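Local coordinates for adhesion G-protein coupled receptor G6 (Danio rerio, PDB 6V55) that probably couples cell adhesion to signalling in myelination, as an adhesion G-protein-coupled receptor with a large, calcium-binding extracellular region, at residues V568-E573 with F677-L682; N621-S626 with S670-M675; P727-V732 with C750-D755. All coordinates share one frame; numbering follows the deposited sequence.

Interaction 1: V568-E573 with F677-L682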
ATOM      1  N   VAL A 568     -18.625  14.674  17.832  1.00 22.07           N
ATOM      2  CA  VAL A 568     -18.069  15.897  18.412  1.00 16.98           C
ATOM      3  C   VAL A 568     -18.085  15.842  19.930  1.00 17.79           C
ATOM      4  O   VAL A 568     -17.354  16.597  20.562  1.00 28.19           O
ATOM      5  CB  VAL A 568     -18.732  17.212  17.941  1.00 14.39           C
ATOM      6  CG1 VAL A 568     -18.993  17.205  16.440  1.00 14.26           C
ATOM      7  CG2 VAL A 568     -19.975  17.572  18.722  1.00 15.30           C
ATOM      8  N   MET A 569     -18.827  14.919  20.539  1.00 14.41           N
ATOM      9  CA  MET A 569     -18.743  14.768  21.983  1.00 14.77           C
ATOM     10  C   MET A 569     -17.460  14.094  22.453  1.00 24.07           C
ATOM     11  O   MET A 569     -17.158  14.168  23.643  1.00 27.24           O
ATOM     12  CB  MET A 569     -19.913  13.960  22.492  1.00 14.28           C
ATOM     13  CG  MET A 569     -21.142  14.757  22.643  1.00 19.55           C
ATOM     14  SD  MET A 569     -22.469  13.724  23.251  1.00 26.13           S
ATOM     15  CE  MET A 569     -23.577  14.192  21.952  1.00 31.80           C
ATOM     16  N   VAL A 570     -16.717  13.409  21.579  1.00 30.59           N
ATOM     17  CA  VAL A 570     -15.472  12.793  22.031  1.00 32.27           C
ATOM     18  C   VAL A 570     -14.299  13.657  21.603  1.00 34.28           C
ATOM     19  O   VAL A 570     -13.138  13.256  21.748  1.00 39.87           O
ATOM     20  CB  VAL A 570     -15.296  11.344  21.534  1.00 31.27           C
ATOM     21  CG1 VAL A 570     -16.341  10.452  22.147  1.00 32.54           C
ATOM     22  CG2 VAL A 570     -15.351  11.252  20.041  1.00 28.03           C
ATOM     23  N   SER A 571     -14.583  14.867  21.120  1.00 30.59           N
ATOM     24  CA  SER A 571     -13.525  15.815  20.808  1.00 28.88           C
ATOM     25  C   SER A 571     -12.999  16.430  22.094  1.00 31.51           C
ATOM     26  O   SER A 571     -13.507  16.168  23.190  1.00 35.39           O
ATOM     27  CB  SER A 571     -14.042  16.889  19.863  1.00 28.32           C
ATOM     28  OG  SER A 571     -14.193  16.313  18.583  1.00 33.50           O
ATOM     29  N   SER A 572     -11.971  17.267  21.963  1.00 33.09           N
ATOM     30  CA  SER A 572     -11.429  17.966  23.124  1.00 37.82           C
ATOM     31  C   SER A 572     -12.426  18.998  23.642  1.00 39.05           C
ATOM     32  O   SER A 572     -13.336  19.430  22.929  1.00 39.43           O
ATOM     33  CB  SER A 572     -10.117  18.665  22.774  1.00 38.80           C
ATOM     34  OG  SER A 572     -10.376  19.884  22.090  1.00 37.06           O
ATOM     35  N   GLU A 573     -12.253  19.372  24.914  1.00 37.95           N
ATOM     36  CA  GLU A 573     -13.187  20.290  25.555  1.00 37.07           C
ATOM     37  C   GLU A 573     -13.111  21.697  24.963  1.00 39.95           C
ATOM     38  O   GLU A 573     -14.123  22.412  24.940  1.00 44.73           O
ATOM     39  CB  GLU A 573     -12.927  20.323  27.058  1.00 43.44           C
ATOM     40  CG  GLU A 573     -13.365  19.067  27.792  1.00 52.34           C
ATOM     41  CD  GLU A 573     -14.264  19.384  28.975  1.00 59.98           C
ATOM     42  OE1 GLU A 573     -14.462  20.590  29.257  1.00 62.51           O
ATOM     43  OE2 GLU A 573     -14.776  18.430  29.613  1.00 62.01           O
ATOM     44  N   PHE A 677     -27.247  12.131  27.427  1.00 17.31           N
ATOM     45  CA  PHE A 677     -25.912  12.538  26.998  1.00 14.64           C
ATOM     46  C   PHE A 677     -24.889  11.762  27.822  1.00 20.71           C
ATOM     47  O   PHE A 677     -24.747  11.986  29.026  1.00 23.35           O
ATOM     48  CB  PHE A 677     -25.724  14.044  27.150  1.00 13.32           C
ATOM     49  CG  PHE A 677     -26.461  14.859  26.121  1.00 12.54           C
ATOM     50  CD1 PHE A 677     -27.800  15.203  26.307  1.00 12.21           C
ATOM     51  CD2 PHE A 677     -25.810  15.295  24.968  1.00 12.27           C
ATOM     52  CE1 PHE A 677     -28.481  15.958  25.362  1.00 11.62           C
ATOM     53  CE2 PHE A 677     -26.484  16.065  24.012  1.00 11.69           C
ATOM     54  CZ  PHE A 677     -27.820  16.395  24.220  1.00 11.38           C
ATOM     55  N   GLY A 678     -24.195  10.826  27.179  1.00 25.90           N
ATOM     56  CA  GLY A 678     -23.171  10.074  27.881  1.00 25.80           C
ATOM     57  C   GLY A 678     -21.938  10.883  28.217  1.00 28.12           C
ATOM     58  O   GLY A 678     -21.233  10.547  29.173  1.00 29.48           O
ATOM     59  N   ARG A 679     -21.667  11.944  27.459  1.00 30.69           N
ATOM     60  CA  ARG A 679     -20.495  12.780  27.650  1.00 31.07           C
ATOM     61  C   ARG A 679     -20.943  14.203  27.961  1.00 31.45           C
ATOM     62  O   ARG A 679     -22.036  14.628  27.569  1.00 29.39           O
ATOM     63  CB  ARG A 679     -19.593  12.726  26.417  1.00 28.88           C
ATOM     64  CG  ARG A 679     -18.953  11.354  26.243  1.00 36.13           C
ATOM     65  CD  ARG A 679     -17.641  11.423  25.495  1.00 46.01           C
ATOM     66  NE  ARG A 679     -16.697  12.293  26.181  1.00 58.17           N
ATOM     67  CZ  ARG A 679     -15.774  11.867  27.035  1.00 66.29           C
ATOM     68  NH1 ARG A 679     -15.659  10.566  27.291  1.00 67.82           N
ATOM     69  NH2 ARG A 679     -14.965  12.746  27.625  1.00 68.24           N
ATOM     70  N   THR A 680     -20.113  14.936  28.702  1.00 32.65           N
ATOM     71  CA  THR A 680     -20.555  16.202  29.279  1.00 33.66           C
ATOM     72  C   THR A 680     -19.893  17.423  28.665  1.00 30.37           C
ATOM     73  O   THR A 680     -20.075  18.525  29.183  1.00 29.38           O
ATOM     74  CB  THR A 680     -20.317  16.226  30.793  1.00 36.47           C
ATOM     75  OG1 THR A 680     -18.939  16.530  31.061  1.00 38.45           O
ATOM     76  CG2 THR A 680     -20.696  14.894  31.435  1.00 37.79           C
ATOM     77  N   GLY A 681     -19.163  17.273  27.564  1.00 30.57           N
ATOM     78  CA  GLY A 681     -18.370  18.385  27.052  1.00 27.94           C
ATOM     79  C   GLY A 681     -19.154  19.456  26.315  1.00 28.03           C
ATOM     80  O   GLY A 681     -18.562  20.465  25.914  1.00 26.87           O
ATOM     81  N   LEU A 682     -20.442  19.242  26.074  1.00 31.10           N
ATOM     82  CA  LEU A 682     -21.283  20.256  25.458  1.00 29.67           C
ATOM     83  C   LEU A 682     -21.938  21.176  26.488  1.00 26.98           C
ATOM     84  O   LEU A 682     -22.649  22.111  26.099  1.00 27.53           O
ATOM     85  CB  LEU A 682     -22.367  19.588  24.583  1.00 25.56           C
ATOM     86  CG  LEU A 682     -21.989  18.663  23.403  1.00 19.99           C
ATOM     87  CD1 LEU A 682     -23.198  17.869  22.929  1.00 12.77           C
ATOM     88  CD2 LEU A 682     -21.399  19.453  22.238  1.00 13.67           C
TER
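M569 is the hub of this contact, using sulfur, methylenes, terminal methyl and backbone carbonyl on three different partners, between two segments with no backbone hydrogen bond across them. The setting is consistent with the GAIN domain of adhesion receptors, in which a helical part packs on a beta-sandwich: 568-573 links helix 555-568 to helix 573-593, while the loop segment 677-682 leaves strand 671-677. V568 to S571 form a type I turn, and S572, at the N-cap of helix 573-593, bonds through OG to the backbone N of A575.

The side chain of M569 leaves the turn with CG beside its own backbone N (chi1 -81°), runs out extended, and bends at its last torsion. M569 SD then lies at the edge of the F677 ring, 5.4 Å from the ring centroid and 77° off the ring normal, a Met-aromatic contact. M569 CE follows, 3.9 Å from F677 CD2. Crossing L682 at about a right angle, the same chain places M569 CG 3.7 Å from L682 CD1, and its CE also rests on that methyl. V568 adds a looser touch to the other branch of L682, CD2. L608 of strand 608-614 packs against both M569 and F677.

R679 approaches beside the M569-V570 edge of the turn. Its chain bends at chi3 (58°) so that NE reaches the carbonyl of M569, but the R679 NE to M569 O hydrogen bond is weak, 3.2 Å long and strongly bent. The aliphatic part of R679 lies across V570, with R679 CD 3.7 Å from V570 CG1. E573 stays short of the guanidinium: its OE2 is 6.0 Å from R679 NH2, and it comes within 4.4 Å of G681 CA.

Interaction 2: N621-S626 with S670-M675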
ATOM      1  N   ASN A 621     -51.929   9.304  32.361  1.00 45.86           N
ATOM      2  CA  ASN A 621     -51.929   9.067  33.799  1.00 48.71           C
ATOM      3  C   ASN A 621     -50.524   9.145  34.385  1.00 44.06           C
ATOM      4  O   ASN A 621     -50.301   8.720  35.519  1.00 49.13           O
ATOM      5  CB  ASN A 621     -52.571   7.709  34.107  1.00 58.91           C
ATOM      6  CG  ASN A 621     -53.265   7.666  35.476  1.00 66.75           C
ATOM      7  OD1 ASN A 621     -53.384   8.689  36.160  1.00 68.08           O
ATOM      8  ND2 ASN A 621     -53.719   6.470  35.881  1.00 68.32           N
ATOM      9  N   GLY A 622     -49.570   9.676  33.641  1.00 38.89           N
ATOM     10  CA  GLY A 622     -48.189   9.704  34.078  1.00 40.72           C
ATOM     11  C   GLY A 622     -47.318   8.802  33.220  1.00 41.34           C
ATOM     12  O   GLY A 622     -47.798   8.013  32.404  1.00 46.12           O
ATOM     13  N   SER A 623     -46.003   8.937  33.416  1.00 34.81           N
ATOM     14  CA  SER A 623     -45.034   8.234  32.579  1.00 30.53           C
ATOM     15  C   SER A 623     -43.705   8.138  33.317  1.00 29.01           C
ATOM     16  O   SER A 623     -43.333   9.059  34.054  1.00 33.99           O
ATOM     17  CB  SER A 623     -44.839   8.948  31.230  1.00 33.83           C
ATOM     18  OG  SER A 623     -44.392   8.063  30.215  1.00 41.04           O
ATOM     19  N   THR A 624     -42.997   7.022  33.120  1.00 24.67           N
ATOM     20  CA  THR A 624     -41.638   6.837  33.621  1.00 26.01           C
ATOM     21  C   THR A 624     -40.767   6.401  32.459  1.00 27.77           C
ATOM     22  O   THR A 624     -41.127   5.463  31.743  1.00 32.45           O
ATOM     23  CB  THR A 624     -41.578   5.801  34.750  1.00 28.36           C
ATOM     24  OG1 THR A 624     -42.264   6.312  35.900  1.00 37.67           O
ATOM     25  CG2 THR A 624     -40.131   5.484  35.146  1.00 23.61           C
ATOM     26  N   LEU A 625     -39.650   7.106  32.243  1.00 27.28           N
ATOM     27  CA  LEU A 625     -38.743   6.831  31.138  1.00 28.10           C
ATOM     28  C   LEU A 625     -37.337   6.705  31.697  1.00 28.08           C
ATOM     29  O   LEU A 625     -37.016   7.306  32.728  1.00 30.16           O
ATOM     30  CB  LEU A 625     -38.771   7.931  30.065  1.00 29.67           C
ATOM     31  CG  LEU A 625     -40.078   8.317  29.374  1.00 31.66           C
ATOM     32  CD1 LEU A 625     -40.750   9.483  30.087  1.00 33.48           C
ATOM     33  CD2 LEU A 625     -39.765   8.713  27.962  1.00 31.94           C
ATOM     34  N   SER A 626     -36.489   5.954  30.987  1.00 25.09           N
ATOM     35  CA  SER A 626     -35.266   5.431  31.580  1.00 25.47           C
ATOM     36  C   SER A 626     -34.192   5.212  30.520  1.00 26.21           C
ATOM     37  O   SER A 626     -34.468   4.711  29.428  1.00 21.72           O
ATOM     38  CB  SER A 626     -35.562   4.113  32.300  1.00 28.40           C
ATOM     39  OG  SER A 626     -34.555   3.778  33.232  1.00 34.15           O
ATOM     40  N   SER A 670     -48.077  16.249  21.514  1.00 35.31           N
ATOM     41  CA  SER A 670     -48.184  14.996  20.785  1.00 36.58           C
ATOM     42  C   SER A 670     -47.260  13.918  21.308  1.00 33.76           C
ATOM     43  O   SER A 670     -47.567  12.731  21.155  1.00 33.55           O
ATOM     44  CB  SER A 670     -47.830  15.195  19.296  1.00 36.39           C
ATOM     45  OG  SER A 670     -48.600  16.201  18.662  1.00 37.30           O
ATOM     46  N   ARG A 671     -46.114  14.300  21.874  1.00 29.13           N
ATOM     47  CA  ARG A 671     -44.991  13.395  22.011  1.00 25.79           C
ATOM     48  C   ARG A 671     -44.365  13.562  23.375  1.00 24.30           C
ATOM     49  O   ARG A 671     -44.573  14.563  24.044  1.00 27.53           O
ATOM     50  CB  ARG A 671     -43.905  13.653  20.964  1.00 22.19           C
ATOM     51  CG  ARG A 671     -44.257  13.265  19.566  1.00 20.66           C
ATOM     52  CD  ARG A 671     -43.900  14.376  18.628  1.00 23.33           C
ATOM     53  NE  ARG A 671     -43.982  13.942  17.233  1.00 27.20           N
ATOM     54  CZ  ARG A 671     -42.944  13.821  16.405  1.00 24.72           C
ATOM     55  NH1 ARG A 671     -41.712  14.110  16.808  1.00 23.80           N
ATOM     56  NH2 ARG A 671     -43.145  13.420  15.161  1.00 24.71           N
ATOM     57  N   ILE A 672     -43.579  12.566  23.774  1.00 23.55           N
ATOM     58  CA  ILE A 672     -42.574  12.711  24.822  1.00 21.79           C
ATOM     59  C   ILE A 672     -41.219  12.577  24.157  1.00 22.94           C
ATOM     60  O   ILE A 672     -41.025  11.686  23.329  1.00 24.97           O
ATOM     61  CB  ILE A 672     -42.725  11.659  25.933  1.00 21.71           C
ATOM     62  CG1 ILE A 672     -44.197  11.489  26.288  1.00 23.27           C
ATOM     63  CG2 ILE A 672     -41.891  12.059  27.159  1.00 23.00           C
ATOM     64  CD1 ILE A 672     -44.475  10.680  27.530  1.00 27.02           C
ATOM     65  N   ASN A 673     -40.301  13.467  24.497  1.00 20.90           N
ATOM     66  CA  ASN A 673     -38.939  13.457  23.991  1.00 18.15           C
ATOM     67  C   ASN A 673     -37.991  13.042  25.105  1.00 19.49           C
ATOM     68  O   ASN A 673     -38.203  13.375  26.270  1.00 29.70           O
ATOM     69  CB  ASN A 673     -38.552  14.848  23.485  1.00 21.00           C
ATOM     70  CG  ASN A 673     -39.527  15.377  22.444  1.00 27.78           C
ATOM     71  OD1 ASN A 673     -40.006  14.624  21.611  1.00 30.68           O
ATOM     72  ND2 ASN A 673     -39.837  16.672  22.501  1.00 32.68           N
ATOM     73  N   PHE A 674     -36.927  12.340  24.754  1.00 14.62           N
ATOM     74  CA  PHE A 674     -35.973  11.927  25.776  1.00 11.90           C
ATOM     75  C   PHE A 674     -34.602  11.900  25.127  1.00 11.93           C
ATOM     76  O   PHE A 674     -34.454  11.338  24.043  1.00 15.39           O
ATOM     77  CB  PHE A 674     -36.364  10.552  26.336  1.00 13.28           C
ATOM     78  CG  PHE A 674     -35.562  10.100  27.530  1.00 18.80           C
ATOM     79  CD1 PHE A 674     -34.360   9.402  27.364  1.00 22.64           C
ATOM     80  CD2 PHE A 674     -36.045  10.285  28.815  1.00 24.09           C
ATOM     81  CE1 PHE A 674     -33.623   8.960  28.449  1.00 24.96           C
ATOM     82  CE2 PHE A 674     -35.311   9.833  29.922  1.00 26.69           C
ATOM     83  CZ  PHE A 674     -34.102   9.159  29.726  1.00 26.32           C
ATOM     84  N   MET A 675     -33.611  12.518  25.773  1.00 13.81           N
ATOM     85  CA  MET A 675     -32.213  12.466  25.341  1.00 13.10           C
ATOM     86  C   MET A 675     -31.330  12.101  26.525  1.00 16.69           C
ATOM     87  O   MET A 675     -31.538  12.593  27.640  1.00 16.70           O
ATOM     88  CB  MET A 675     -31.727  13.806  24.767  1.00 11.24           C
ATOM     89  CG  MET A 675     -32.658  14.429  23.755  1.00 11.71           C
ATOM     90  SD  MET A 675     -32.157  16.026  23.151  0.66 14.10           S
ATOM     91  CE  MET A 675     -33.743  16.849  23.331  1.00 15.85           C
TER
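Apolar packing dominates, and L625 is at its centre. Both its methyls, CD1 and CD2, rest against the branch methyl of I672 from one side, with L625 CD2 4.0 Å from I672 CG2. L625 and I672 meet at a slant, whereas L625 and F674 lie alongside, pointing opposite ways, with L625 CB 3.8 Å from F674 CD2. F674 has CG anti to its backbone N (chi1 -172°), so the ring is carried obliquely toward the partner strand, where F674 CZ lies 4.0 Å from S626 C.

No hydrogen bond joins the two segments, as expected for strands from separate sheets that face each other in a beta-sandwich. Strands 623-626 and 671-675 run in roughly the same direction, at 25°, their axes 8.8 Å apart, and V651 and L653 of strand 649-653 pack on F674 and I672. An alanine in place of F674 would remove the ring lying against L625 CB and the S626 backbone, and would probably loosen this part of the core.

Two serines bring polar atoms to this core. S623 OG, anti to its backbone N, sits 3.8 Å from I672 CD1, whereas S626 OG turns to the backbone N of A644.

Interaction 3: P727-V732 with C750-D755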
ATOM      1  N   PRO A 727     -22.235  13.597  49.595  1.00 70.88           N
ATOM      2  CA  PRO A 727     -22.032  14.737  48.696  1.00 67.88           C
ATOM      3  C   PRO A 727     -22.976  15.888  49.030  1.00 69.17           C
ATOM      4  O   PRO A 727     -23.897  15.760  49.840  1.00 71.94           O
ATOM      5  CB  PRO A 727     -22.349  14.140  47.329  1.00 64.16           C
ATOM      6  CG  PRO A 727     -23.446  13.154  47.623  1.00 64.07           C
ATOM      7  CD  PRO A 727     -23.217  12.640  49.032  1.00 68.18           C
ATOM      8  N   ASN A 728     -22.724  17.040  48.403  1.00 66.49           N
ATOM      9  CA  ASN A 728     -23.648  18.174  48.480  1.00 66.14           C
ATOM     10  C   ASN A 728     -24.104  18.523  47.071  1.00 58.83           C
ATOM     11  O   ASN A 728     -23.575  19.459  46.448  1.00 58.75           O
ATOM     12  CB  ASN A 728     -23.031  19.391  49.166  1.00 70.90           C
ATOM     13  CG  ASN A 728     -24.095  20.346  49.707  1.00 74.44           C
ATOM     14  OD1 ASN A 728     -25.031  19.916  50.386  1.00 76.78           O
ATOM     15  ND2 ASN A 728     -23.971  21.639  49.387  1.00 73.00           N
ATOM     16  N   PRO A 729     -25.096  17.817  46.536  1.00 51.58           N
ATOM     17  CA  PRO A 729     -25.482  18.034  45.145  1.00 43.91           C
ATOM     18  C   PRO A 729     -26.385  19.242  44.972  1.00 40.90           C
ATOM     19  O   PRO A 729     -27.194  19.588  45.836  1.00 40.42           O
ATOM     20  CB  PRO A 729     -26.222  16.741  44.791  1.00 46.22           C
ATOM     21  CG  PRO A 729     -26.826  16.290  46.078  1.00 48.81           C
ATOM     22  CD  PRO A 729     -25.940  16.799  47.192  1.00 51.87           C
ATOM     23  N   GLN A 730     -26.241  19.879  43.813  1.00 40.55           N
ATOM     24  CA  GLN A 730     -27.130  20.952  43.376  1.00 41.11           C
ATOM     25  C   GLN A 730     -27.783  20.507  42.069  1.00 38.05           C
ATOM     26  O   GLN A 730     -27.091  20.294  41.066  1.00 38.91           O
ATOM     27  CB  GLN A 730     -26.359  22.261  43.207  1.00 44.26           C
ATOM     28  CG  GLN A 730     -27.218  23.505  43.139  1.00 49.06           C
ATOM     29  CD  GLN A 730     -26.382  24.772  43.129  1.00 53.37           C
ATOM     30  OE1 GLN A 730     -26.272  25.451  42.102  1.00 54.19           O
ATOM     31  NE2 GLN A 730     -25.793  25.103  44.279  1.00 54.65           N
ATOM     32  N   CYS A 731     -29.100  20.311  42.098  1.00 35.72           N
ATOM     33  CA  CYS A 731     -29.850  19.973  40.895  1.00 34.39           C
ATOM     34  C   CYS A 731     -29.936  21.199  40.001  1.00 36.33           C
ATOM     35  O   CYS A 731     -30.375  22.264  40.446  1.00 41.33           O
ATOM     36  CB  CYS A 731     -31.249  19.489  41.262  1.00 36.71           C
ATOM     37  SG  CYS A 731     -31.323  17.867  42.009  0.66 41.91           S
ATOM     38  N   VAL A 732     -29.515  21.065  38.743  1.00 34.49           N
ATOM     39  CA  VAL A 732     -29.521  22.193  37.822  1.00 31.38           C
ATOM     40  C   VAL A 732     -30.213  21.810  36.519  1.00 32.01           C
ATOM     41  O   VAL A 732     -30.382  20.626  36.206  1.00 32.83           O
ATOM     42  CB  VAL A 732     -28.094  22.721  37.560  1.00 26.96           C
ATOM     43  CG1 VAL A 732     -27.666  23.613  38.715  1.00 28.52           C
ATOM     44  CG2 VAL A 732     -27.119  21.563  37.390  1.00 19.93           C
ATOM     45  N   CYS A 750     -35.378  23.712  40.906  1.00 30.92           N
ATOM     46  CA  CYS A 750     -34.904  22.347  41.113  1.00 34.01           C
ATOM     47  C   CYS A 750     -34.328  22.193  42.516  1.00 35.09           C
ATOM     48  O   CYS A 750     -33.367  22.890  42.875  1.00 33.75           O
ATOM     49  CB  CYS A 750     -33.864  21.985  40.051  1.00 28.93           C
ATOM     50  SG  CYS A 750     -34.617  21.861  38.448  0.73 29.82           S
ATOM     51  N   LYS A 751     -34.904  21.269  43.295  1.00 36.16           N
ATOM     52  CA  LYS A 751     -34.400  20.883  44.609  1.00 40.40           C
ATOM     53  C   LYS A 751     -34.107  19.380  44.654  1.00 41.04           C
ATOM     54  O   LYS A 751     -34.569  18.610  43.806  1.00 41.50           O
ATOM     55  CB  LYS A 751     -35.393  21.275  45.721  1.00 41.33           C
ATOM     56  CG  LYS A 751     -36.680  20.439  45.793  1.00 45.05           C
ATOM     57  CD  LYS A 751     -37.449  20.711  47.102  1.00 50.75           C
ATOM     58  CE  LYS A 751     -38.491  19.630  47.435  1.00 54.39           C
ATOM     59  NZ  LYS A 751     -39.053  19.784  48.826  1.00 56.35           N
ATOM     60  N   VAL A 752     -33.333  18.968  45.667  1.00 39.04           N
ATOM     61  CA  VAL A 752     -32.868  17.588  45.821  1.00 34.59           C
ATOM     62  C   VAL A 752     -33.887  16.774  46.616  1.00 39.25           C
ATOM     63  O   VAL A 752     -34.239  17.132  47.742  1.00 42.78           O
ATOM     64  CB  VAL A 752     -31.492  17.557  46.510  1.00 31.60           C
ATOM     65  CG1 VAL A 752     -31.072  16.138  46.849  1.00 28.74           C
ATOM     66  CG2 VAL A 752     -30.441  18.231  45.628  1.00 31.90           C
ATOM     67  N   GLY A 753     -34.363  15.670  46.032  1.00 45.19           N
ATOM     68  CA  GLY A 753     -35.233  14.754  46.743  1.00 50.01           C
ATOM     69  C   GLY A 753     -34.486  13.872  47.733  1.00 58.86           C
ATOM     70  O   GLY A 753     -33.258  13.778  47.744  1.00 59.37           O
ATOM     71  N   SER A 754     -35.259  13.186  48.577  1.00 66.96           N
ATOM     72  CA  SER A 754     -34.679  12.527  49.743  1.00 71.96           C
ATOM     73  C   SER A 754     -34.012  11.187  49.426  1.00 69.28           C
ATOM     74  O   SER A 754     -33.352  10.614  50.303  1.00 71.59           O
ATOM     75  CB  SER A 754     -35.761  12.346  50.819  1.00 75.88           C
ATOM     76  OG  SER A 754     -35.214  12.381  52.131  1.00 79.22           O
ATOM     77  N   ASP A 755     -34.117  10.698  48.195  1.00 63.91           N
ATOM     78  CA  ASP A 755     -33.615   9.380  47.840  1.00 64.38           C
ATOM     79  C   ASP A 755     -32.167   9.388  47.370  1.00 62.22           C
ATOM     80  O   ASP A 755     -31.686   8.361  46.874  1.00 61.31           O
ATOM     81  CB  ASP A 755     -34.484   8.775  46.743  1.00 68.46           C
ATOM     82  CG  ASP A 755     -35.913   8.635  47.164  1.00 75.47           C
ATOM     83  OD1 ASP A 755     -36.748   9.422  46.656  1.00 74.83           O
ATOM     84  OD2 ASP A 755     -36.187   7.754  48.017  1.00 80.08           O
TER
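C731 and C750 adopt the same first torsion, SG beside the backbone N and anti to the carbonyl carbon (chi1 -72° and -68°), while V752 sets CG1 anti to its own N (chi1 172°) and so turns CG2 to the other segment. That methyl is the chief point of contact. V752 CG2 lies 3.7 Å from C731 SG and 3.5 Å from P729 O, and it also meets the proline ring, with P729 CG 4.1 Å away and the two side chains crossing at about a right angle. Further along, the cysteines touch by their beta carbons, C731 CB to C750 CB 3.8 Å, and C750 CB also abuts the carbonyl oxygen of C731.

Strands 730-732 and 750-752 run roughly antiparallel, but no hydrogen bond links them. Strand 730-735 pairs with strand 744-746 and, through Q730, C731 and V732, in an antiparallel ladder with a bound peptide of a separate chain. Both sulfurs are tied to strand 760-765: C731 to C763 and C750 to C765. Two disulfides converging on one strand, beside a strand-forming peptide, are characteristic of the GPCR proteolysis site motif, where the peptide is probably the tethered-agonist segment.

All three contacts lie on the same side of the chain's centre, in what is consistent with a single GAIN domain, their centres 22 to 24 Å apart. Interactions 1 and 2 share strand 671-677, whose earlier part supplies 671-675 and whose end leads into 677-682; in sequence, interaction 2 falls wholly between the two segments of interaction 1. Interaction 3 follows both, and its nearest atoms are about 11 and 12 Å from those of interactions 1 and 2. Strands 623-628 and 750-752 belong to one six-stranded sheet. The set thus runs from the join between helices and sandwich, through the sandwich interior, to the disulfide-braced proteolysis site motif.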